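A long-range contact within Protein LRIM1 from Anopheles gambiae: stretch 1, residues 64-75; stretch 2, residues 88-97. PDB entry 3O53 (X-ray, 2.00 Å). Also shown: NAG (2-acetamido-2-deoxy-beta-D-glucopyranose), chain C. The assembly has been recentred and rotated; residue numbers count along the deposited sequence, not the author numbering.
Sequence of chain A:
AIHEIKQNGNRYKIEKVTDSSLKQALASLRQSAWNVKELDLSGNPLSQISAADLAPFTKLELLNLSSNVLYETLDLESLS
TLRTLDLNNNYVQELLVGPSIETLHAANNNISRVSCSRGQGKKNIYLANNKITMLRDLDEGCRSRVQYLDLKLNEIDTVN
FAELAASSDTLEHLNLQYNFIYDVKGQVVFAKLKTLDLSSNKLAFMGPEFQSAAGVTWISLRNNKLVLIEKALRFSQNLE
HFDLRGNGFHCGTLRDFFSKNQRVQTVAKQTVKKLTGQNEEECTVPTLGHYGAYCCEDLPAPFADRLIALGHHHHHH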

# COMPACT_ATOMS: atom_id res chain seq x y z
N ASN A 64 3.89 -20.81 -3.92
CA ASN A 64 3.36 -20.00 -5.00
C ASN A 64 2.00 -20.52 -5.46
O ASN A 64 1.89 -21.57 -6.07
N LEU A 65 0.95 -19.77 -5.13
CA LEU A 65 -0.42 -20.14 -5.47
C LEU A 65 -1.01 -19.22 -6.53
O LEU A 65 -2.21 -19.26 -6.78
N SER A 66 -0.17 -18.41 -7.17
CA SER A 66 -0.67 -17.38 -8.08
C SER A 66 -1.38 -17.96 -9.29
O SER A 66 -1.07 -19.05 -9.76
N SER A 67 -2.35 -17.19 -9.79
CA SER A 67 -3.07 -17.53 -11.01
C SER A 67 -3.80 -18.87 -10.89
O SER A 67 -3.86 -19.65 -11.84
N ASN A 68 -4.35 -19.14 -9.71
CA ASN A 68 -5.32 -20.21 -9.54
C ASN A 68 -6.71 -19.59 -9.48
O ASN A 68 -6.95 -18.54 -10.06
N VAL A 69 -7.63 -20.24 -8.77
CA VAL A 69 -8.98 -19.70 -8.64
C VAL A 69 -9.46 -19.82 -7.20
O VAL A 69 -10.64 -20.06 -6.94
N LEU A 70 -8.53 -19.65 -6.26
CA LEU A 70 -8.84 -19.75 -4.84
C LEU A 70 -9.86 -18.69 -4.46
O LEU A 70 -9.84 -17.59 -5.00
N TYR A 71 -10.76 -19.01 -3.54
CA TYR A 71 -11.82 -18.06 -3.17
C TYR A 71 -12.08 -18.12 -1.67
O TYR A 71 -11.53 -18.97 -0.96
N GLU A 72 -12.92 -17.21 -1.19
CA GLU A 72 -13.25 -17.12 0.23
C GLU A 72 -12.00 -17.05 1.10
O GLU A 72 -11.16 -16.18 0.90
N THR A 73 -11.87 -17.96 2.06
CA THR A 73 -10.78 -17.87 3.04
C THR A 73 -9.57 -18.74 2.68
O THR A 73 -9.71 -19.93 2.40
N LEU A 74 -8.39 -18.13 2.67
CA LEU A 74 -7.14 -18.87 2.54
C LEU A 74 -6.41 -18.78 3.88
O LEU A 74 -5.84 -17.74 4.23
N ASP A 75 -6.46 -19.87 4.64
CA ASP A 75 -5.93 -19.87 6.00
C ASP A 75 -4.70 -20.74 6.07
O ASP A 75 -4.78 -21.96 6.08
N ASN A 88 -1.01 -13.90 -5.83
CA ASN A 88 -1.42 -12.95 -6.85
C ASN A 88 -2.41 -13.60 -7.81
O ASN A 88 -2.23 -14.75 -8.22
N ASN A 89 -3.43 -12.84 -8.19
CA ASN A 89 -4.38 -13.26 -9.21
C ASN A 89 -5.17 -14.50 -8.79
O ASN A 89 -5.06 -15.57 -9.40
N ASN A 90 -5.94 -14.33 -7.73
CA ASN A 90 -6.93 -15.31 -7.30
C ASN A 90 -8.18 -14.55 -6.89
O ASN A 90 -8.36 -13.40 -7.28
N TYR A 91 -9.06 -15.18 -6.11
CA TYR A 91 -10.29 -14.53 -5.68
C TYR A 91 -10.44 -14.52 -4.17
O TYR A 91 -11.54 -14.43 -3.65
N VAL A 92 -9.32 -14.62 -3.46
CA VAL A 92 -9.37 -14.71 -2.01
C VAL A 92 -10.05 -13.49 -1.38
O VAL A 92 -9.81 -12.36 -1.80
N GLN A 93 -10.90 -13.73 -0.39
CA GLN A 93 -11.56 -12.66 0.35
C GLN A 93 -10.94 -12.44 1.72
O GLN A 93 -10.81 -11.31 2.17
N GLU A 94 -10.55 -13.52 2.40
CA GLU A 94 -9.92 -13.37 3.71
C GLU A 94 -8.66 -14.22 3.78
O GLU A 94 -8.66 -15.39 3.43
N LEU A 95 -7.58 -13.63 4.26
CA LEU A 95 -6.27 -14.25 4.20
C LEU A 95 -5.66 -14.26 5.59
O LEU A 95 -5.67 -13.25 6.28
N LEU A 96 -5.12 -15.41 5.99
CA LEU A 96 -4.41 -15.51 7.26
C LEU A 96 -3.07 -16.21 7.05
O LEU A 96 -3.00 -17.27 6.44
N VAL A 97 -2.00 -15.63 7.58
CA VAL A 97 -0.68 -16.22 7.41
C VAL A 97 0.08 -16.25 8.73
O VAL A 97 -0.33 -15.65 9.72

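Two successive segments of one chain lie side by side in parallel register, joined by backbone hydrogen bonds, with a buried asparagine at one end and a small apolar cluster behind the strands at the other.

N90 points toward stretch 1, with chi1 in the m rotamer. ND2 of N90 donates to O of L65 and N of L70 donates to OD1 of N90, both at 3.0 Å, although the model crowds this OD1 and its place is less certain. Asparagine suits the site because one short side chain can satisfy backbone groups that a turning loop leaves unpaired. N68, also m, donates from ND2 to O of L65 at 2.9 Å.

Still in the loop, L70 (m, t) sets its CB 4.0 Å from CG2 of V92, whose chi1 is t. Both methyls of V92, CG1 and CG2, lie 4.1 Å from CB of L74, so the buried valine fills the space between the two leucines. L74 and L95 share the t, p rotamer and one sheet face, where CD2 of L74 approaches CD1 of L95 at 4.1 Å.

The other face, with T73, D75, E94 and L96, is more open and mixes polar groups with aliphatic carbon: CG2 of T73 rests 3.8 Å from CD1 of L96, and OD1 of D75 lies 3.8 Å from CB of L96. Y91 (m) is exposed, yet its CE2 comes within 4.1 Å of CG1 of V69, and O of V69 sits at the ring edge.

N of E72 and O of Y91, 4.0 Å apart, are bridged by a water that accepts from the first (3.0 Å) and donates to the second (2.9 Å). C1 of NAG is bonded covalently to ND2 of N64 (1.4 Å), leaving OD1 of N64 to accept from N of S66 at 3.2 Å.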

# COMPACT_ATOMS: atom_id res chain seq x y z
CB ASN A 64 4.33 -20.00 -6.18
CG ASN A 64 4.11 -18.84 -7.13
OD1 ASN A 64 2.98 -18.40 -7.34
ND2 ASN A 64 5.20 -18.34 -7.71
CB LEU A 65 -1.31 -20.08 -4.22
CG LEU A 65 -0.85 -20.92 -3.03
CD1 LEU A 65 -1.72 -20.67 -1.81
CD2 LEU A 65 -0.85 -22.39 -3.40
CB SER A 66 0.47 -16.45 -8.54
OG SER A 66 1.34 -17.08 -9.45
CB SER A 67 -2.13 -17.52 -12.21
OG SER A 67 -1.64 -16.21 -12.46
CB ASN A 68 -5.02 -21.04 -8.28
CG ASN A 68 -3.90 -22.03 -8.49
OD1 ASN A 68 -4.13 -23.23 -8.61
ND2 ASN A 68 -2.67 -21.53 -8.56
CB VAL A 69 -9.96 -20.43 -9.58
CG1 VAL A 69 -9.64 -20.07 -11.03
CG2 VAL A 69 -9.89 -21.93 -9.37
CB LEU A 70 -7.57 -19.57 -4.01
CG LEU A 70 -6.36 -20.38 -4.46
CD1 LEU A 70 -5.14 -20.00 -3.64
CD2 LEU A 70 -6.64 -21.88 -4.35
CB TYR A 71 -13.10 -18.37 -3.95
CG TYR A 71 -13.68 -19.73 -3.64
CD1 TYR A 71 -14.85 -19.86 -2.92
CD2 TYR A 71 -13.04 -20.89 -4.06
CE1 TYR A 71 -15.39 -21.11 -2.63
CE2 TYR A 71 -13.56 -22.14 -3.78
CZ TYR A 71 -14.73 -22.24 -3.06
OH TYR A 71 -15.25 -23.49 -2.78
CB GLU A 72 -14.14 -18.30 0.63
CG GLU A 72 -15.54 -18.24 0.04
CD GLU A 72 -16.39 -19.43 0.41
OE1 GLU A 72 -17.62 -19.27 0.51
OE2 GLU A 72 -15.84 -20.54 0.61
CB THR A 73 -11.30 -18.25 4.45
OG1 THR A 73 -12.28 -17.29 4.86
CG2 THR A 73 -10.16 -18.26 5.46
CB LEU A 74 -6.25 -18.28 1.43
CG LEU A 74 -4.88 -18.96 1.32
CD1 LEU A 74 -5.06 -20.45 1.10
CD2 LEU A 74 -4.02 -18.35 0.21
CB ASP A 75 -6.98 -20.37 7.00
CG ASP A 75 -6.52 -20.23 8.45
OD1 ASP A 75 -5.31 -20.06 8.69
OD2 ASP A 75 -7.39 -20.30 9.35
CB ASN A 88 -0.20 -12.46 -7.66
CG ASN A 88 0.66 -11.46 -6.91
OD1 ASN A 88 0.28 -10.95 -5.86
ND2 ASN A 88 1.83 -11.17 -7.46
CB ASN A 89 -3.67 -13.48 -10.54
CG ASN A 89 -2.96 -12.24 -11.01
OD1 ASN A 89 -3.59 -11.20 -11.23
ND2 ASN A 89 -1.64 -12.31 -11.15
CB ASN A 90 -6.39 -16.16 -6.15
CG ASN A 90 -5.48 -17.27 -6.63
OD1 ASN A 90 -5.94 -18.33 -7.06
ND2 ASN A 90 -4.18 -17.04 -6.57
CB TYR A 91 -11.51 -15.23 -6.28
CG TYR A 91 -11.48 -15.30 -7.79
CD1 TYR A 91 -11.52 -14.15 -8.56
CD2 TYR A 91 -11.40 -16.53 -8.44
CE1 TYR A 91 -11.49 -14.21 -9.93
CE2 TYR A 91 -11.36 -16.60 -9.82
CZ TYR A 91 -11.41 -15.44 -10.56
OH TYR A 91 -11.38 -15.51 -11.93
CB VAL A 92 -7.95 -14.89 -1.42
CG1 VAL A 92 -8.00 -14.87 0.10
CG2 VAL A 92 -7.36 -16.21 -1.92
CB GLN A 93 -13.06 -12.98 0.50
CG GLN A 93 -13.77 -13.12 -0.83
CD GLN A 93 -15.26 -13.36 -0.68
OE1 GLN A 93 -15.69 -14.12 0.18
NE2 GLN A 93 -16.06 -12.72 -1.52
CB GLU A 94 -10.89 -13.76 4.83
CG GLU A 94 -12.21 -13.01 4.76
CD GLU A 94 -13.08 -13.27 5.98
OE1 GLU A 94 -12.53 -13.39 7.09
OE2 GLU A 94 -14.32 -13.35 5.82
CB LEU A 95 -5.39 -13.45 3.22
CG LEU A 95 -3.89 -13.72 3.14
CD1 LEU A 95 -3.66 -15.16 2.74
CD2 LEU A 95 -3.24 -12.74 2.14
CB LEU A 96 -5.22 -16.32 8.28
CG LEU A 96 -6.65 -15.84 8.54
CD1 LEU A 96 -7.57 -16.33 7.46
CD2 LEU A 96 -7.13 -16.30 9.92
CB VAL A 97 0.10 -15.49 6.29
CG1 VAL A 97 -0.73 -15.49 5.02
CG2 VAL A 97 0.44 -14.06 6.71
C1 NAG C . 4.90 -17.35 -8.70
C2 NAG C . 6.14 -16.47 -8.70
C3 NAG C . 6.00 -15.38 -9.76
C4 NAG C . 5.62 -15.98 -11.11
C5 NAG C . 4.41 -16.89 -10.98
C6 NAG C . 4.11 -17.56 -12.31
C7 NAG C . 7.29 -16.01 -6.60
C8 NAG C . 7.21 -15.25 -5.32
N2 NAG C . 6.26 -15.83 -7.42
O3 NAG C . 7.20 -14.65 -9.83
O4 NAG C . 5.31 -14.93 -11.98
O5 NAG C . 4.65 -17.87 -9.99
O6 NAG C . 5.21 -18.39 -12.66
O7 NAG C . 8.26 -16.73 -6.86
O HOH W 1 -14.28 -15.27 -3.05